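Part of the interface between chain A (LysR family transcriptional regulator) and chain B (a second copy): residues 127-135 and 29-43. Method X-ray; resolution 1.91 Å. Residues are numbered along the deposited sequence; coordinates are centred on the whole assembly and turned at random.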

# COMPACT_ATOMS: atom_id res chain seq x y z
N ASP A 127 -11.55 -18.34 10.72
CA ASP A 127 -12.56 -18.37 9.67
C ASP A 127 -12.08 -17.60 8.44
O ASP A 127 -11.37 -16.60 8.55
CB ASP A 127 -13.87 -17.74 10.15
CG ASP A 127 -14.29 -18.22 11.52
OD1 ASP A 127 -13.73 -19.21 12.02
OD2 ASP A 127 -15.18 -17.57 12.10
N ARG A 128 -12.49 -18.06 7.27
CA ARG A 128 -12.21 -17.30 6.07
C ARG A 128 -13.10 -16.07 6.05
O ARG A 128 -14.30 -16.14 6.35
CB ARG A 128 -12.43 -18.13 4.81
CG ARG A 128 -11.84 -17.46 3.56
CD ARG A 128 -11.77 -18.41 2.40
NE ARG A 128 -11.44 -19.74 2.87
CZ ARG A 128 -11.87 -20.86 2.29
NH1 ARG A 128 -12.64 -20.79 1.21
NH2 ARG A 128 -11.53 -22.04 2.80
N GLY A 129 -12.52 -14.94 5.70
CA GLY A 129 -13.30 -13.73 5.59
C GLY A 129 -14.20 -13.74 4.37
O GLY A 129 -13.94 -14.41 3.36
N ARG A 130 -15.29 -12.97 4.47
CA ARG A 130 -16.01 -12.53 3.28
C ARG A 130 -15.04 -11.94 2.26
O ARG A 130 -15.24 -12.07 1.05
CB ARG A 130 -17.08 -11.52 3.68
CG ARG A 130 -17.81 -10.82 2.52
CD ARG A 130 -18.83 -9.82 3.06
NE ARG A 130 -19.85 -9.43 2.08
CZ ARG A 130 -20.89 -8.64 2.37
NH1 ARG A 130 -21.05 -8.16 3.60
NH2 ARG A 130 -21.78 -8.35 1.42
N PHE A 131 -13.97 -11.31 2.75
CA PHE A 131 -12.95 -10.67 1.93
C PHE A 131 -11.62 -10.93 2.62
O PHE A 131 -11.51 -10.67 3.82
CB PHE A 131 -13.21 -9.16 1.81
CG PHE A 131 -12.19 -8.41 0.99
CD1 PHE A 131 -11.48 -7.35 1.54
CD2 PHE A 131 -11.98 -8.73 -0.34
CE1 PHE A 131 -10.55 -6.65 0.78
CE2 PHE A 131 -11.05 -8.04 -1.11
CZ PHE A 131 -10.34 -7.00 -0.57
N GLN A 132 -10.65 -11.48 1.89
CA GLN A 132 -9.29 -11.66 2.39
C GLN A 132 -8.31 -11.05 1.42
O GLN A 132 -8.44 -11.23 0.21
CB GLN A 132 -8.94 -13.13 2.58
CG GLN A 132 -9.74 -13.77 3.68
CD GLN A 132 -9.17 -15.09 4.13
OE1 GLN A 132 -9.74 -15.72 5.01
NE2 GLN A 132 -8.06 -15.52 3.52
N ALA A 133 -7.31 -10.34 1.96
CA ALA A 133 -6.32 -9.67 1.12
C ALA A 133 -4.95 -9.74 1.76
O ALA A 133 -4.81 -9.90 2.97
CB ALA A 133 -6.71 -8.21 0.86
N ASN A 134 -3.92 -9.63 0.92
CA ASN A 134 -2.55 -9.56 1.42
C ASN A 134 -2.11 -8.15 1.83
O ASN A 134 -0.93 -7.95 2.15
CB ASN A 134 -1.57 -10.13 0.38
CG ASN A 134 -1.67 -9.42 -0.96
OD1 ASN A 134 -2.67 -8.78 -1.29
ND2 ASN A 134 -0.62 -9.56 -1.77
N ALA A 135 -3.02 -7.17 1.83
CA ALA A 135 -2.72 -5.81 2.29
C ALA A 135 -3.87 -5.30 3.14
O ALA A 135 -5.03 -5.59 2.86
CB ALA A 135 -2.47 -4.84 1.11
N PHE B 29 -19.48 -5.22 -5.74
CA PHE B 29 -19.83 -6.60 -6.04
C PHE B 29 -20.12 -7.40 -4.78
O PHE B 29 -21.12 -8.12 -4.71
CB PHE B 29 -18.70 -7.26 -6.83
CG PHE B 29 -18.95 -8.70 -7.14
CD1 PHE B 29 -19.75 -9.05 -8.21
CD2 PHE B 29 -18.39 -9.69 -6.36
CE1 PHE B 29 -19.98 -10.37 -8.51
CE2 PHE B 29 -18.62 -11.02 -6.65
CZ PHE B 29 -19.41 -11.36 -7.72
N MET B 30 -19.24 -7.31 -3.78
CA MET B 30 -19.45 -8.03 -2.54
C MET B 30 -20.76 -7.62 -1.88
O MET B 30 -21.49 -8.46 -1.35
CB MET B 30 -18.27 -7.80 -1.59
CG MET B 30 -16.99 -8.52 -1.98
SD MET B 30 -15.66 -8.45 -0.75
CE MET B 30 -14.91 -6.86 -1.11
N SER B 31 -21.08 -6.32 -1.92
CA SER B 31 -22.30 -5.82 -1.31
C SER B 31 -23.54 -6.36 -1.99
O SER B 31 -24.59 -6.53 -1.35
CB SER B 31 -22.30 -4.29 -1.36
OG SER B 31 -23.45 -3.80 -0.73
N GLN B 32 -23.45 -6.64 -3.29
CA GLN B 32 -24.57 -7.18 -4.04
C GLN B 32 -24.71 -8.69 -3.87
O GLN B 32 -25.83 -9.22 -3.91
CB GLN B 32 -24.40 -6.83 -5.52
CG GLN B 32 -25.56 -7.20 -6.42
CD GLN B 32 -25.60 -6.36 -7.69
OE1 GLN B 32 -25.70 -5.13 -7.63
NE2 GLN B 32 -25.53 -7.02 -8.85
N TYR B 33 -23.60 -9.41 -3.67
CA TYR B 33 -23.59 -10.86 -3.57
C TYR B 33 -22.98 -11.31 -2.25
O TYR B 33 -21.87 -11.87 -2.23
CB TYR B 33 -22.83 -11.48 -4.74
CG TYR B 33 -23.40 -11.16 -6.10
CD1 TYR B 33 -24.38 -11.96 -6.67
CD2 TYR B 33 -22.94 -10.06 -6.81
CE1 TYR B 33 -24.89 -11.67 -7.92
CE2 TYR B 33 -23.44 -9.76 -8.06
CZ TYR B 33 -24.42 -10.57 -8.61
OH TYR B 33 -24.92 -10.28 -9.86
N PRO B 34 -23.71 -11.13 -1.13
CA PRO B 34 -23.13 -11.42 0.20
C PRO B 34 -22.57 -12.83 0.39
O PRO B 34 -21.72 -13.05 1.26
CB PRO B 34 -24.32 -11.21 1.15
CG PRO B 34 -25.35 -10.47 0.35
CD PRO B 34 -25.15 -10.88 -1.06
N GLU B 35 -23.01 -13.78 -0.41
CA GLU B 35 -22.64 -15.18 -0.23
C GLU B 35 -21.38 -15.56 -0.99
O GLU B 35 -21.10 -16.75 -1.16
CB GLU B 35 -23.80 -16.09 -0.68
CG GLU B 35 -24.05 -16.06 -2.19
CD GLU B 35 -24.57 -14.70 -2.67
OE1 GLU B 35 -24.86 -14.56 -3.88
OE2 GLU B 35 -24.69 -13.77 -1.84
N ILE B 36 -20.61 -14.58 -1.45
CA ILE B 36 -19.44 -14.83 -2.28
C ILE B 36 -18.21 -14.30 -1.55
O ILE B 36 -18.16 -13.12 -1.18
CB ILE B 36 -19.59 -14.21 -3.68
CG1 ILE B 36 -20.74 -14.91 -4.42
CG2 ILE B 36 -18.34 -14.38 -4.50
CD1 ILE B 36 -20.70 -14.72 -5.93
N ASN B 37 -17.27 -15.19 -1.27
CA ASN B 37 -15.95 -14.83 -0.76
C ASN B 37 -15.06 -14.36 -1.88
O ASN B 37 -15.05 -14.92 -2.98
CB ASN B 37 -15.28 -16.04 -0.10
CG ASN B 37 -16.08 -16.59 1.03
OD1 ASN B 37 -16.83 -15.86 1.68
ND2 ASN B 37 -15.93 -17.88 1.28
N ILE B 38 -14.25 -13.35 -1.59
CA ILE B 38 -13.19 -12.92 -2.49
C ILE B 38 -11.86 -13.08 -1.77
O ILE B 38 -11.69 -12.59 -0.64
CB ILE B 38 -13.39 -11.47 -2.94
CG1 ILE B 38 -14.45 -11.41 -4.04
CG2 ILE B 38 -12.07 -10.86 -3.40
CD1 ILE B 38 -14.44 -10.08 -4.72
N GLU B 39 -10.92 -13.71 -2.42
CA GLU B 39 -9.54 -13.76 -1.97
C GLU B 39 -8.72 -12.94 -2.96
O GLU B 39 -8.60 -13.30 -4.13
CB GLU B 39 -9.05 -15.19 -1.88
CG GLU B 39 -7.87 -15.38 -0.95
CD GLU B 39 -7.12 -16.64 -1.25
OE1 GLU B 39 -7.70 -17.74 -1.06
OE2 GLU B 39 -5.96 -16.54 -1.71
N LEU B 40 -8.18 -11.81 -2.50
CA LEU B 40 -7.45 -10.89 -3.35
C LEU B 40 -5.96 -10.95 -3.05
O LEU B 40 -5.56 -11.01 -1.89
CB LEU B 40 -7.97 -9.47 -3.17
CG LEU B 40 -7.47 -8.32 -4.03
CD1 LEU B 40 -8.58 -7.30 -4.19
CD2 LEU B 40 -6.30 -7.66 -3.36
N THR B 41 -5.14 -10.91 -4.10
CA THR B 41 -3.70 -10.77 -3.98
C THR B 41 -3.25 -9.62 -4.87
O THR B 41 -3.37 -9.69 -6.10
CB THR B 41 -2.96 -12.06 -4.38
OG1 THR B 41 -3.51 -13.18 -3.68
CG2 THR B 41 -1.47 -11.94 -4.09
N THR B 42 -2.74 -8.56 -4.26
CA THR B 42 -2.12 -7.51 -5.05
C THR B 42 -0.79 -8.03 -5.60
O THR B 42 -0.01 -8.66 -4.87
CB THR B 42 -1.91 -6.25 -4.23
OG1 THR B 42 -1.12 -6.56 -3.08
CG2 THR B 42 -3.25 -5.68 -3.80
N GLU B 43 -0.55 -7.81 -6.89
CA GLU B 43 0.58 -8.40 -7.60
C GLU B 43 1.31 -7.33 -8.39
O GLU B 43 0.70 -6.59 -9.16
CB GLU B 43 0.11 -9.52 -8.54
CG GLU B 43 1.22 -10.17 -9.33
CD GLU B 43 2.28 -10.82 -8.44
OE1 GLU B 43 3.26 -10.13 -8.07
OE2 GLU B 43 2.15 -12.03 -8.14
O HOH W 1 -19.43 -10.69 -0.66

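Strand 131-133 of chain A lies beside strand 37-43 of chain B as a parallel pair: their N-to-C directions differ by 15° and their axes approach to 4.8 Å. The register pairs A:Phe131 with B:Ile38 (CA to CA 5.0 Å) and A:Gln132 with B:Glu39 (CA to CA 4.8 Å). Three backbone hydrogen bonds fix it. B:Ile38 N donates to A:Arg130 O (3.1 Å, 163° at the hydrogen), A:Gln132 N to B:Ile38 O (3.0 Å, 164°), and B:Leu40 N to A:Gln132 O (2.8 Å, 179°). The bonds from B:Ile38 and B:Leu40 thus engage chain A residues two apart, as parallel strands require. CA-H...O contacts supplement them, among them A:Phe131 CA to B:Ile38 O at 3.4 Å.

Beyond the chain A strand, the A:Asn134 carboxamide takes over from backbone pairing. Its OD1 accepts from B:Thr42 N (3.0 Å, 165°) and from B:Thr42 OG1 (3.2 Å), while its ND2 donates to B:Thr42 O (3.3 Å, 160°), so the amide matches both polar groups of the B:Thr42 backbone.

A:Phe131, B:Ile38 and B:Leu40 share one sheet face. The A:Phe131 ring meets B:Ile38 CG2 at its edge (CD2 to CG2, 3.7 Å), and its CE2 lies 4.0 Å from B:Leu40 CB. B:Met30, from the helix, covers one ring face: its CE sits 4.0 Å from the A:Phe131 ring centroid, 27° off the normal, a CH-pi arrangement.

A:Arg130 starts with its CA-to-CB bond pointing away, but all four chi angles are near 180°, and the extended chain reaches the end of that helix. There NH2 donates to B:Met30 O (2.8 Å, 151°), near the guanidinium plane. Water 1 accepts from A:Arg130 NE at 3.0 Å, linking the side chain to a site beside B:Met30 O and B:Ile36 O.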